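PDB 2WTN: EST1E from Clostridium proteoclasticum, which is probably a serine esterase of the alpha/beta-hydrolase fold that releases ferulic acid from its esters, captured here with ferulate bound. Local coordinates for residues 35-40 / 161-166. Residues are numbered along the deposited sequence; the frame is centred on the assembly and turned at random.
With FER (3-(4-hydroxy-3-methoxyphenyl)-2-propenoic acid), chain H.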
loop_
_atom_site.group_PDB
_atom_site.type_symbol
_atom_site.label_atom_id
_atom_site.label_comp_id
_atom_site.label_asym_id
_atom_site.label_seq_id
_atom_site.Cartn_x
_atom_site.Cartn_y
_atom_site.Cartn_z
ATOM N N GLY B 35 -10.770 -2.426 -14.524
ATOM C CA GLY B 35 -10.331 -1.069 -14.275
ATOM C C GLY B 35 -11.254 -0.227 -13.441
ATOM O O GLY B 35 -12.182 -0.735 -12.815
ATOM N N PHE B 36 -10.920 1.061 -13.382
ATOM C CA PHE B 36 -11.528 2.082 -12.496
ATOM C C PHE B 36 -12.980 2.273 -12.968
ATOM O O PHE B 36 -13.220 2.573 -14.132
ATOM C CB PHE B 36 -10.652 3.361 -12.641
ATOM C CG PHE B 36 -11.107 4.580 -11.920
ATOM C CD1 PHE B 36 -10.620 4.863 -10.623
ATOM C CD2 PHE B 36 -11.948 5.528 -12.571
ATOM C CE1 PHE B 36 -10.957 6.106 -9.982
ATOM C CE2 PHE B 36 -12.359 6.721 -11.960
ATOM C CZ PHE B 36 -11.867 7.023 -10.655
ATOM N N THR B 37 -13.911 2.088 -12.047
ATOM C CA THR B 37 -15.387 1.936 -12.247
ATOM C C THR B 37 -15.846 0.712 -13.040
ATOM O O THR B 37 -17.057 0.542 -13.262
ATOM C CB THR B 37 -16.077 3.181 -12.864
ATOM O OG1 THR B 37 -15.789 3.229 -14.239
ATOM C CG2 THR B 37 -15.612 4.479 -12.221
ATOM N N GLY B 38 -14.916 -0.190 -13.376
ATOM C CA GLY B 38 -15.241 -1.391 -14.151
ATOM C C GLY B 38 -15.604 -2.576 -13.259
ATOM O O GLY B 38 -15.799 -2.422 -12.051
ATOM N N HIS B 39 -15.710 -3.746 -13.863
ATOM C CA HIS B 39 -16.134 -4.967 -13.153
ATOM C C HIS B 39 -15.874 -6.152 -14.046
ATOM O O HIS B 39 -15.548 -5.961 -15.184
ATOM C CB HIS B 39 -17.618 -4.891 -12.697
ATOM C CG HIS B 39 -18.554 -4.632 -13.828
ATOM N ND1 HIS B 39 -18.972 -5.632 -14.670
ATOM C CD2 HIS B 39 -19.089 -3.483 -14.304
ATOM C CE1 HIS B 39 -19.720 -5.111 -15.630
ATOM N NE2 HIS B 39 -19.787 -3.808 -15.445
ATOM N N SER B 40 -15.937 -7.355 -13.474
ATOM C CA SER B 40 -15.574 -8.599 -14.126
ATOM C C SER B 40 -16.514 -9.114 -15.240
ATOM O O SER B 40 -16.094 -9.919 -16.114
ATOM C CB SER B 40 -15.391 -9.657 -13.053
ATOM O OG SER B 40 -14.307 -9.338 -12.175
ATOM N N ASP B 161 -14.487 14.943 -7.676
ATOM C CA ASP B 161 -15.535 14.391 -8.559
ATOM C C ASP B 161 -15.019 13.389 -9.609
ATOM O O ASP B 161 -14.013 13.614 -10.311
ATOM C CB ASP B 161 -16.356 15.523 -9.187
ATOM C CG ASP B 161 -17.110 16.366 -8.101
ATOM O OD1 ASP B 161 -17.544 15.781 -7.073
ATOM O OD2 ASP B 161 -17.220 17.631 -8.264
ATOM N N ALA B 162 -15.688 12.245 -9.689
ATOM C CA ALA B 162 -15.245 11.183 -10.595
ATOM C C ALA B 162 -16.309 10.966 -11.659
ATOM O O ALA B 162 -17.190 11.819 -11.854
ATOM C CB ALA B 162 -14.900 9.865 -9.821
ATOM N N TRP B 163 -16.219 9.833 -12.345
ATOM C CA TRP B 163 -17.067 9.552 -13.482
ATOM C C TRP B 163 -18.511 9.381 -13.009
ATOM O O TRP B 163 -18.775 8.641 -12.093
ATOM C CB TRP B 163 -16.547 8.296 -14.249
ATOM C CG TRP B 163 -15.060 8.425 -14.766
ATOM C CD1 TRP B 163 -14.287 9.555 -14.766
ATOM C CD2 TRP B 163 -14.244 7.394 -15.357
ATOM N NE1 TRP B 163 -13.032 9.293 -15.280
ATOM C CE2 TRP B 163 -12.973 7.975 -15.650
ATOM C CE3 TRP B 163 -14.453 6.031 -15.648
ATOM C CZ2 TRP B 163 -11.934 7.258 -16.230
ATOM C CZ3 TRP B 163 -13.420 5.308 -16.237
ATOM C CH2 TRP B 163 -12.169 5.928 -16.530
ATOM N N ASP B 164 -19.419 10.156 -13.615
ATOM C CA ASP B 164 -20.883 9.913 -13.606
ATOM C C ASP B 164 -21.491 10.054 -12.260
ATOM O O ASP B 164 -22.200 9.147 -11.802
ATOM C CB ASP B 164 -21.195 8.545 -14.205
ATOM C CG ASP B 164 -20.604 8.398 -15.623
ATOM O OD1 ASP B 164 -21.024 9.218 -16.508
ATOM O OD2 ASP B 164 -19.708 7.508 -15.829
ATOM N N GLY B 165 -21.203 11.191 -11.631
ATOM C CA GLY B 165 -21.655 11.460 -10.258
ATOM C C GLY B 165 -20.950 10.728 -9.094
ATOM O O GLY B 165 -21.308 10.923 -7.888
ATOM N N ARG B 166 -19.946 9.904 -9.407
ATOM C CA ARG B 166 -19.180 9.261 -8.353
ATOM C C ARG B 166 -18.262 10.270 -7.647
ATOM O O ARG B 166 -17.929 11.302 -8.175
ATOM C CB ARG B 166 -18.369 8.138 -8.955
ATOM C CG ARG B 166 -19.181 7.011 -9.520
ATOM C CD ARG B 166 -18.313 6.219 -10.447
ATOM N NE ARG B 166 -18.857 4.917 -10.778
ATOM C CZ ARG B 166 -19.186 4.523 -12.014
ATOM N NH1 ARG B 166 -19.087 5.337 -13.066
ATOM N NH2 ARG B 166 -19.636 3.284 -12.200
HETATM C C4 FER H . -7.530 8.948 -14.914
HETATM C C5 FER H . -7.440 8.234 -16.108
HETATM C C6 FER H . -7.733 6.869 -16.138
HETATM C C3 FER H . -7.914 8.277 -13.741
HETATM C C2 FER H . -8.195 6.888 -13.773
HETATM C C1 FER H . -8.111 6.188 -14.974
HETATM C C10 FER H . -8.177 8.048 -11.466
HETATM C C7 FER H . -8.364 4.831 -14.975
HETATM C C8 FER H . -9.219 4.309 -15.921
HETATM C C9 FER H . -9.566 2.923 -15.988
HETATM O O1 FER H . -9.066 2.099 -15.174
HETATM O O2 FER H . -10.404 2.604 -16.879
HETATM O O4 FER H . -7.243 10.284 -14.903
HETATM O O3 FER H . -8.030 8.978 -12.564
#
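Phe36 O accepts a hydrogen bond from Thr37 OG1 (2.7 Å), in the carbonyl plane on a lone pair. That oxygen also sits 3.5 Å from Trp163 CZ3. OG1 itself meets Trp163 CE3 at 3.4 Å, an oblique approach to the indole. The Phe36 ring turns its edge to the face of that indole, a T-shaped pair with six-membered-ring centroids 5.0 Å apart and planes at 77°; CE2 stands over the centre of the indole. A trans chi1 (176°) swings the phenyl away from the Phe36 nitrogen and out to the tryptophan, while C10 of the ferulate methoxy group lies over one phenyl face, toward the rim. Trp163 CH2 packs against ferulate C8 at 3.4 Å, and Phe36 N donates a nearly straight bond (171°) to the carboxylate O1, consistent with an oxyanion-hole role alongside Gln109 N, which also bonds the ligand. Thr37 CB lies 3.5 Å above the middle of the Arg166 guanidinium, whose NH1 makes a long salt bridge to Asp164 OD2 (3.6 Å). Gly35 to Gly38 form a type II turn between strand 27-33 and helix 43-54; the loop joining strands 159-161 and 167-169 reaches it through side chains alone.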